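Sensor protein (Shewanella oneidensis, PDB 3LIC) probably senses an extracellular signal through an extracellular PDC-fold domain and passes it across the membrane to a histidine kinase of a two-component system. Local coordinates at residues G208-F220 with L224-D236. Numbering follows the deposited sequence.
Sequences GWLDKQNIKNIAF and LNDGQAGQASFVD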
loop_
_atom_site.group_PDB
_atom_site.type_symbol
_atom_site.label_atom_id
_atom_site.label_comp_id
_atom_site.label_asym_id
_atom_site.label_seq_id
_atom_site.Cartn_x
_atom_site.Cartn_y
_atom_site.Cartn_z
ATOM N N GLY A 208 12.816 -13.971 3.666
ATOM C CA GLY A 208 12.548 -13.564 5.027
ATOM C C GLY A 208 11.296 -14.245 5.499
ATOM O O GLY A 208 11.125 -14.527 6.694
ATOM N N TRP A 209 10.378 -14.525 4.601
ATOM C CA TRP A 209 9.129 -15.044 5.127
ATOM C C TRP A 209 8.865 -16.432 4.618
ATOM O O TRP A 209 8.077 -17.190 5.175
ATOM C CB TRP A 209 7.964 -14.115 4.789
ATOM C CG TRP A 209 7.644 -13.996 3.324
ATOM C CD1 TRP A 209 8.315 -13.246 2.378
ATOM C CD2 TRP A 209 6.557 -14.640 2.638
ATOM N NE1 TRP A 209 7.700 -13.390 1.141
ATOM C CE2 TRP A 209 6.622 -14.232 1.275
ATOM C CE3 TRP A 209 5.530 -15.516 3.049
ATOM C CZ2 TRP A 209 5.718 -14.663 0.330
ATOM C CZ3 TRP A 209 4.603 -15.951 2.088
ATOM C CH2 TRP A 209 4.706 -15.518 0.737
ATOM N N LEU A 210 9.533 -16.765 3.544
ATOM C CA LEU A 210 9.397 -18.101 3.001
ATOM C C LEU A 210 10.784 -18.644 2.756
ATOM O O LEU A 210 11.591 -18.028 2.071
ATOM C CB LEU A 210 8.633 -18.069 1.673
ATOM C CG LEU A 210 8.262 -19.444 1.119
ATOM C CD1 LEU A 210 7.187 -20.145 2.035
ATOM C CD2 LEU A 210 7.846 -19.308 -0.355
ATOM N N ASP A 211 11.060 -19.800 3.319
ATOM C CA ASP A 211 12.309 -20.455 3.037
ATOM C C ASP A 211 12.233 -21.196 1.676
ATOM O O ASP A 211 11.557 -22.227 1.538
ATOM C CB ASP A 211 12.662 -21.376 4.214
ATOM C CG ASP A 211 13.803 -22.317 3.889
ATOM O OD1 ASP A 211 14.514 -22.098 2.857
ATOM O OD2 ASP A 211 13.941 -23.304 4.646
ATOM N N LYS A 212 12.891 -20.651 0.655
ATOM C CA LYS A 212 12.838 -21.275 -0.668
ATOM C C LYS A 212 13.851 -22.406 -0.830
ATOM O O LYS A 212 13.816 -23.143 -1.807
ATOM C CB LYS A 212 13.047 -20.255 -1.770
ATOM C CG LYS A 212 11.946 -19.285 -1.876
ATOM C CD LYS A 212 12.227 -18.357 -2.995
ATOM C CE LYS A 212 11.863 -16.956 -2.604
ATOM N NZ LYS A 212 11.832 -16.144 -3.837
ATOM N N GLN A 213 14.754 -22.529 0.132
ATOM C CA GLN A 213 15.717 -23.605 0.111
ATOM C C GLN A 213 15.065 -24.911 0.587
ATOM O O GLN A 213 15.750 -25.935 0.704
ATOM C CB GLN A 213 16.954 -23.276 0.971
ATOM C CG GLN A 213 17.963 -22.295 0.327
ATOM C CD GLN A 213 18.243 -22.582 -1.169
ATOM O OE1 GLN A 213 18.598 -23.713 -1.561
ATOM N NE2 GLN A 213 18.099 -21.544 -2.008
ATOM N N ASN A 214 13.753 -24.887 0.846
ATOM C CA ASN A 214 13.060 -26.075 1.371
ATOM C C ASN A 214 12.278 -26.805 0.284
ATOM O O ASN A 214 11.434 -26.209 -0.383
ATOM C CB ASN A 214 12.172 -25.731 2.570
ATOM C CG ASN A 214 11.354 -26.891 3.019
ATOM O OD1 ASN A 214 11.167 -27.835 2.269
ATOM N ND2 ASN A 214 10.838 -26.831 4.226
ATOM N N ILE A 215 12.593 -28.085 0.091
ATOM C CA ILE A 215 12.022 -28.876 -1.034
ATOM C C ILE A 215 10.515 -28.712 -1.164
ATOM O O ILE A 215 9.994 -28.620 -2.251
ATOM C CB ILE A 215 12.342 -30.404 -0.914
ATOM C CG1 ILE A 215 13.777 -30.651 -1.317
ATOM C CG2 ILE A 215 11.444 -31.217 -1.854
ATOM C CD1 ILE A 215 14.129 -29.959 -2.656
ATOM N N LYS A 216 9.831 -28.679 -0.030
ATOM C CA LYS A 216 8.396 -28.499 0.010
ATOM C C LYS A 216 7.901 -27.184 -0.547
ATOM O O LYS A 216 6.762 -27.113 -0.997
ATOM C CB LYS A 216 7.906 -28.733 1.419
ATOM C CG LYS A 216 8.431 -30.058 1.935
ATOM C CD LYS A 216 7.935 -30.424 3.324
ATOM C CE LYS A 216 9.099 -30.403 4.277
ATOM N NZ LYS A 216 8.712 -31.026 5.568
ATOM N N ASN A 217 8.745 -26.153 -0.599
ATOM C CA ASN A 217 8.250 -24.836 -1.033
ATOM C C ASN A 217 8.416 -24.529 -2.481
ATOM O O ASN A 217 8.006 -23.473 -2.949
ATOM C CB ASN A 217 8.854 -23.705 -0.223
ATOM C CG ASN A 217 8.471 -23.781 1.245
ATOM O OD1 ASN A 217 7.500 -24.454 1.640
ATOM N ND2 ASN A 217 9.259 -23.114 2.075
ATOM N N ILE A 218 9.007 -25.462 -3.207
ATOM C CA ILE A 218 9.358 -25.201 -4.590
ATOM C C ILE A 218 8.170 -24.772 -5.412
ATOM O O ILE A 218 8.253 -23.760 -6.109
ATOM C CB ILE A 218 10.044 -26.411 -5.254
ATOM C CG1 ILE A 218 11.354 -26.709 -4.514
ATOM C CG2 ILE A 218 10.209 -26.166 -6.816
ATOM C CD1 ILE A 218 12.149 -27.907 -5.087
ATOM N N ALA A 219 7.069 -25.535 -5.367
ATOM C CA ALA A 219 5.917 -25.198 -6.210
ATOM C C ALA A 219 5.314 -23.849 -5.798
ATOM O O ALA A 219 4.859 -23.073 -6.644
ATOM C CB ALA A 219 4.858 -26.311 -6.194
ATOM N N PHE A 220 5.295 -23.564 -4.496
ATOM C CA PHE A 220 4.806 -22.263 -4.049
ATOM C C PHE A 220 5.759 -21.182 -4.600
ATOM O O PHE A 220 5.326 -20.201 -5.201
ATOM C CB PHE A 220 4.681 -22.223 -2.511
ATOM C CG PHE A 220 3.994 -20.995 -1.986
ATOM C CD1 PHE A 220 2.826 -20.555 -2.557
ATOM C CD2 PHE A 220 4.549 -20.263 -0.917
ATOM C CE1 PHE A 220 2.179 -19.424 -2.106
ATOM C CE2 PHE A 220 3.912 -19.114 -0.442
ATOM C CZ PHE A 220 2.707 -18.689 -1.044
ATOM N N LEU A 224 4.950 -18.008 -7.207
ATOM C CA LEU A 224 5.279 -16.603 -6.918
ATOM C C LEU A 224 6.147 -16.003 -8.023
ATOM O O LEU A 224 5.765 -14.998 -8.572
ATOM C CB LEU A 224 5.896 -16.440 -5.506
ATOM C CG LEU A 224 4.963 -16.806 -4.306
ATOM C CD1 LEU A 224 5.645 -16.614 -2.979
ATOM C CD2 LEU A 224 3.601 -16.068 -4.287
ATOM N N ASN A 225 7.281 -16.639 -8.371
ATOM C CA ASN A 225 8.175 -16.188 -9.497
ATOM C C ASN A 225 7.557 -16.050 -10.880
ATOM O O ASN A 225 7.895 -15.171 -11.626
ATOM C CB ASN A 225 9.370 -17.118 -9.654
ATOM C CG ASN A 225 10.202 -17.186 -8.408
ATOM O OD1 ASN A 225 10.239 -16.238 -7.627
ATOM N ND2 ASN A 225 10.885 -18.314 -8.199
ATOM N N ASP A 226 6.675 -16.949 -11.242
ATOM C CA ASP A 226 6.022 -16.849 -12.540
ATOM C C ASP A 226 5.010 -15.716 -12.556
ATOM O O ASP A 226 4.533 -15.333 -13.610
ATOM C CB ASP A 226 5.330 -18.163 -12.932
ATOM C CG ASP A 226 6.336 -19.301 -13.279
ATOM O OD1 ASP A 226 7.582 -19.090 -13.337
ATOM O OD2 ASP A 226 5.863 -20.432 -13.479
ATOM N N GLY A 227 4.682 -15.168 -11.385
ATOM C CA GLY A 227 3.662 -14.126 -11.342
ATOM C C GLY A 227 2.319 -14.631 -11.854
ATOM O O GLY A 227 1.630 -13.951 -12.593
ATOM N N GLN A 228 1.940 -15.837 -11.469
ATOM C CA GLN A 228 0.670 -16.399 -11.897
ATOM C C GLN A 228 -0.291 -16.540 -10.695
ATOM O O GLN A 228 0.177 -16.739 -9.570
ATOM C CB GLN A 228 0.953 -17.789 -12.500
ATOM C CG GLN A 228 1.982 -17.782 -13.668
ATOM C CD GLN A 228 1.327 -17.865 -15.056
ATOM O OE1 GLN A 228 1.101 -18.960 -15.561
ATOM N NE2 GLN A 228 1.042 -16.718 -15.673
ATOM N N ALA A 229 -1.599 -16.457 -10.934
ATOM C CA ALA A 229 -2.621 -16.934 -9.988
ATOM C C ALA A 229 -2.469 -18.471 -9.788
ATOM O O ALA A 229 -2.136 -19.176 -10.745
ATOM C CB ALA A 229 -4.022 -16.606 -10.508
ATOM N N GLY A 230 -2.655 -18.992 -8.578
ATOM C CA GLY A 230 -2.597 -20.435 -8.388
ATOM C C GLY A 230 -2.718 -20.899 -6.945
ATOM O O GLY A 230 -2.776 -20.061 -6.032
ATOM N N GLN A 231 -2.697 -22.215 -6.732
ATOM C CA GLN A 231 -2.852 -22.808 -5.403
ATOM C C GLN A 231 -1.593 -23.645 -5.126
ATOM O O GLN A 231 -1.064 -24.236 -6.025
ATOM C CB GLN A 231 -4.092 -23.739 -5.359
ATOM C CG GLN A 231 -5.527 -23.059 -5.226
ATOM C CD GLN A 231 -5.857 -22.046 -6.344
ATOM O OE1 GLN A 231 -6.100 -22.433 -7.489
ATOM N NE2 GLN A 231 -5.861 -20.743 -6.012
ATOM N N ALA A 232 -1.148 -23.751 -3.889
ATOM C CA ALA A 232 -0.039 -24.593 -3.583
ATOM C C ALA A 232 0.091 -24.617 -2.083
ATOM O O ALA A 232 -0.377 -23.719 -1.426
ATOM C CB ALA A 232 1.238 -24.051 -4.188
ATOM N N SER A 233 0.729 -25.645 -1.532
ATOM C CA SER A 233 1.073 -25.564 -0.143
ATOM C C SER A 233 2.519 -25.167 0.066
ATOM O O SER A 233 3.275 -24.881 -0.896
ATOM C CB SER A 233 0.762 -26.851 0.616
ATOM O OG SER A 233 1.382 -27.904 -0.030
ATOM N N PHE A 234 2.861 -25.085 1.351
ATOM C CA PHE A 234 4.178 -24.642 1.766
ATOM C C PHE A 234 4.317 -24.817 3.261
ATOM O O PHE A 234 3.300 -25.025 3.930
ATOM C CB PHE A 234 4.450 -23.200 1.311
ATOM C CG PHE A 234 3.909 -22.171 2.217
ATOM C CD1 PHE A 234 4.589 -21.830 3.379
ATOM C CD2 PHE A 234 2.742 -21.499 1.903
ATOM C CE1 PHE A 234 4.110 -20.851 4.210
ATOM C CE2 PHE A 234 2.263 -20.538 2.736
ATOM C CZ PHE A 234 2.954 -20.210 3.895
ATOM N N VAL A 235 5.567 -24.824 3.745
ATOM C CA VAL A 235 5.881 -24.780 5.194
ATOM C C VAL A 235 6.528 -23.435 5.619
ATOM O O VAL A 235 7.258 -22.785 4.834
ATOM C CB VAL A 235 6.799 -25.963 5.662
ATOM C CG1 VAL A 235 6.301 -27.276 5.106
ATOM C CG2 VAL A 235 8.236 -25.726 5.239
ATOM N N ASP A 236 6.252 -23.011 6.850
ATOM C CA ASP A 236 6.931 -21.836 7.394
ATOM C C ASP A 236 8.135 -22.332 8.190
ATOM O O ASP A 236 8.412 -23.550 8.195
ATOM C CB ASP A 236 5.999 -20.956 8.240
ATOM C CG ASP A 236 5.547 -21.624 9.539
ATOM O OD1 ASP A 236 5.952 -22.771 9.900
ATOM O OD2 ASP A 236 4.734 -20.974 10.212
HETATM O O HOH W 1 5.223 -25.254 -2.770
#
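Phe-220 and Phe-234 meet where helix 218-226 and the loop before it pack against edge strand 230-235 of a five-stranded antiparallel sheet in a PDC-fold sensor domain. Their planes lie 11° apart, near parallel but slid apart, so the rings barely overlap; the centroids are 4.8 Å from each other. Phe-220 CE2 meets Phe-234 CD2 at 3.5 Å. With CG anti to the backbone N (chi1 -171°), the Phe-220 ring reaches down from the helix onto the strand. Its opposite face takes a CH-pi contact from Leu-224 CD1, 4.2 Å from the centroid, so both faces are covered. Leu-224 CD1 also meets Trp-209 CZ2 at 3.8 Å, and Leu-210 CD1 lies in plane at the Phe-220 edge.

Beside the rings, Asn-217 uses both ends of its amide. OD1 accepts from Val-235 N at 2.9 Å, in the carbonyl plane. The bond is fairly straight, with an N-H...O angle of 162°, while ND2 bonds Val-235 O weakly. Replacing Asn-217 with alanine removes the amide and would probably leave Val-235 N without this acceptor, weakening the tie between the loop and the strand. A water further along donates to Lys-216 O and to Ser-233 O, the latter at 2.7 Å from the water oxygen, linking Lys-216 to the strand.

Strand 230-235 pairs antiparallel with strand 241-248, where Tyr-242 stacks on Phe-234 and Ala-244 and Val-246 touch Phe-220. Trp-209 and Leu-224 reach Leu-186 of strand 183-186, while Gln-231 and Ser-233 touch Tyr-11 of the long helix 2-46.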